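Local coordinates for DUF4348 domain-containing protein (Bacteroides fragilis, PDB 3SBU) that is of unknown function but belongs to the NTF2-like superfamily, whose cystatin-like fold often houses a ligand pocket, at residues A[152-155]-A[156-160]. Residues are numbered along the deposited sequence; the frame is centred on the assembly and turned at random. Where two conformers were deposited one is given.
Sequences EDFV and EFFGH
CB of F158 lies over one face of the F154 ring, while CE2 of F157 reaches that ring obliquely, 3.9 Å from CE1 of F154. The rings of F154 and F157 are turned 48° to each other; those of F154 and F158 are nearer parallel but slid apart, with CZ of F154 4.0 Å from CD1 of F158. At the edge of the F157 ring lies the carbonyl oxygen of F154. Three large flat hydrocarbon side chains suit this buried side of the helix, where F244 and W251 meet F154 edge-to-face and F158 rests on strand 226-230. The cluster sits on the first turns of helix 154-163, with D153 as its N-cap. OD2 of D153 accepts from E156 N at 2.9 Å, met on its anti side and 28° out of the carboxylate plane; chi1 of 175° turns this short side chain back to an amide that the first turn leaves without a carbonyl. Backbone hydrogen bonds from F157 N to D153 O and from F158 N to F154 O start the i to i+4 ladder. E152 stretches its extended chain past F157, OE1 lying 3.6 Å from CB of F157; its two oxygens suit two partners, OE2 forming a salt bridge with R171 and OE1 accepting from W251 N.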
ATOM      1  N   GLU A 152       2.350  15.145 -27.331  1.00 48.34           N
ATOM      2  CA  GLU A 152       2.466  13.719 -27.010  1.00 45.71           C
ATOM      3  C   GLU A 152       1.073  13.122 -26.708  1.00 46.13           C
ATOM      4  O   GLU A 152       0.314  13.705 -25.953  1.00 44.30           O
ATOM      5  CB  GLU A 152       3.408  13.523 -25.823  1.00 46.38           C
ATOM      6  CG  GLU A 152       3.853  12.093 -25.578  1.00 48.82           C
ATOM      7  CD  GLU A 152       4.807  11.996 -24.401  1.00 58.41           C
ATOM      8  OE1 GLU A 152       4.337  12.094 -23.247  1.00 51.94           O
ATOM      9  OE2 GLU A 152       6.031  11.884 -24.631  1.00 55.62           O
ATOM     10  N   ASP A 153       0.733  12.004 -27.353  1.00 42.62           N
ATOM     11  CA  ASP A 153      -0.555  11.331 -27.168  1.00 42.16           C
ATOM     12  C   ASP A 153      -0.558  10.603 -25.822  1.00 42.14           C
ATOM     13  O   ASP A 153       0.404   9.876 -25.554  1.00 40.49           O
ATOM     14  CB  ASP A 153      -0.803  10.349 -28.335  1.00 45.44           C
ATOM     15  CG  ASP A 153      -2.063   9.507 -28.166  1.00 56.72           C
ATOM     16  OD1 ASP A 153      -3.176  10.064 -28.288  1.00 57.74           O
ATOM     17  OD2 ASP A 153      -1.933   8.308 -27.907  1.00 61.98           O
ATOM     18  N   PHE A 154      -1.642  10.766 -24.994  1.00 39.04           N
ATOM     19  CA  PHE A 154      -1.703  10.128 -23.668  1.00 37.41           C
ATOM     20  C   PHE A 154      -1.626   8.593 -23.772  1.00 40.29           C
ATOM     21  O   PHE A 154      -0.853   7.978 -23.045  1.00 39.48           O
ATOM     22  CB  PHE A 154      -2.947  10.536 -22.818  1.00 38.15           C
ATOM     23  CG  PHE A 154      -2.958   9.785 -21.483  1.00 38.49           C
ATOM     24  CD1 PHE A 154      -2.113  10.171 -20.434  1.00 40.04           C
ATOM     25  CD2 PHE A 154      -3.736   8.644 -21.309  1.00 39.88           C
ATOM     26  CE1 PHE A 154      -2.074   9.456 -19.225  1.00 40.40           C
ATOM     27  CE2 PHE A 154      -3.681   7.913 -20.091  1.00 42.81           C
ATOM     28  CZ  PHE A 154      -2.859   8.334 -19.058  1.00 40.14           C
ATOM     29  N   VAL A 155      -2.393   8.003 -24.708  1.00 39.32           N
ATOM     30  CA  VAL A 155      -2.539   6.556 -24.898  1.00 40.70           C
ATOM     31  C   VAL A 155      -1.201   5.914 -25.225  1.00 48.56           C
ATOM     32  O   VAL A 155      -0.828   4.896 -24.618  1.00 49.83           O
ATOM     33  CB  VAL A 155      -3.610   6.248 -25.976  1.00 44.93           C
ATOM     34  CG1 VAL A 155      -3.644   4.753 -26.325  1.00 45.72           C
ATOM     35  CG2 VAL A 155      -4.991   6.728 -25.515  1.00 43.79           C
ATOM     36  N   GLU A 156      -0.470   6.536 -26.155  1.00 45.51           N
ATOM     37  CA  GLU A 156       0.812   6.026 -26.591  1.00 46.71           C
ATOM     38  C   GLU A 156       1.812   6.218 -25.487  1.00 48.73           C
ATOM     39  O   GLU A 156       2.580   5.301 -25.244  1.00 47.56           O
ATOM     40  CB  GLU A 156       1.267   6.666 -27.912  1.00 49.16           C
ATOM     41  CG  GLU A 156       0.237   6.445 -29.021  1.00 67.84           C
ATOM     42  CD  GLU A 156       0.726   5.807 -30.307  1.00 95.32           C
ATOM     43  OE1 GLU A 156       0.829   4.558 -30.360  1.00106.96           O
ATOM     44  OE2 GLU A 156       0.951   6.558 -31.283  1.00 72.26           O
ATOM     45  N   PHE A 157       1.785   7.359 -24.768  1.00 44.60           N
ATOM     46  CA  PHE A 157       2.674   7.569 -23.626  1.00 42.74           C
ATOM     47  C   PHE A 157       2.401   6.477 -22.560  1.00 44.16           C
ATOM     48  O   PHE A 157       3.346   5.913 -21.996  1.00 44.22           O
ATOM     49  CB  PHE A 157       2.474   8.987 -23.023  1.00 42.17           C
ATOM     50  CG  PHE A 157       2.682   9.050 -21.522  1.00 41.35           C
ATOM     51  CD1 PHE A 157       3.953   9.209 -20.992  1.00 43.20           C
ATOM     52  CD2 PHE A 157       1.606   8.901 -20.640  1.00 39.72           C
ATOM     53  CE1 PHE A 157       4.158   9.234 -19.613  1.00 42.92           C
ATOM     54  CE2 PHE A 157       1.815   8.893 -19.255  1.00 40.83           C
ATOM     55  CZ  PHE A 157       3.086   9.092 -18.752  1.00 39.79           C
ATOM     56  N   PHE A 158       1.107   6.209 -22.278  1.00 39.75           N
ATOM     57  CA  PHE A 158       0.707   5.267 -21.235  1.00 39.79           C
ATOM     58  C   PHE A 158       1.237   3.857 -21.496  1.00 44.39           C
ATOM     59  O   PHE A 158       1.718   3.230 -20.554  1.00 43.86           O
ATOM     60  CB  PHE A 158      -0.808   5.226 -20.982  1.00 40.79           C
ATOM     61  CG  PHE A 158      -1.099   4.418 -19.729  1.00 42.02           C
ATOM     62  CD1 PHE A 158      -0.867   4.959 -18.464  1.00 44.39           C
ATOM     63  CD2 PHE A 158      -1.499   3.079 -19.818  1.00 44.68           C
ATOM     64  CE1 PHE A 158      -1.083   4.196 -17.310  1.00 45.98           C
ATOM     65  CE2 PHE A 158      -1.715   2.313 -18.660  1.00 48.01           C
ATOM     66  CZ  PHE A 158      -1.501   2.878 -17.415  1.00 45.27           C
ATOM     67  N   GLY A 159       1.191   3.397 -22.746  1.00 43.10           N
ATOM     68  CA  GLY A 159       1.732   2.093 -23.129  1.00 44.82           C
ATOM     69  C   GLY A 159       3.200   1.946 -22.778  1.00 50.68           C
ATOM     70  O   GLY A 159       3.621   0.892 -22.284  1.00 54.01           O
ATOM     71  N   HIS A 160       3.982   3.016 -23.024  1.00 46.01           N
ATOM     72  CA  HIS A 160       5.411   3.048 -22.725  0.50 47.05           C
ATOM     73  C   HIS A 160       5.630   3.168 -21.213  1.00 50.54           C
ATOM     74  O   HIS A 160       6.474   2.472 -20.672  1.00 52.15           O
ATOM     75  CB  HIS A 160       6.096   4.188 -23.485  0.50 47.67           C
ATOM     76  CG  HIS A 160       6.129   3.965 -24.968  0.50 51.89           C
ATOM     77  ND1 HIS A 160       5.319   4.691 -25.828  0.50 52.59           N
ATOM     78  CD2 HIS A 160       6.842   3.072 -25.693  0.50 54.97           C
ATOM     79  CE1 HIS A 160       5.569   4.224 -27.040  0.50 52.73           C
ATOM     80  NE2 HIS A 160       6.477   3.249 -27.008  0.50 54.74           N
TER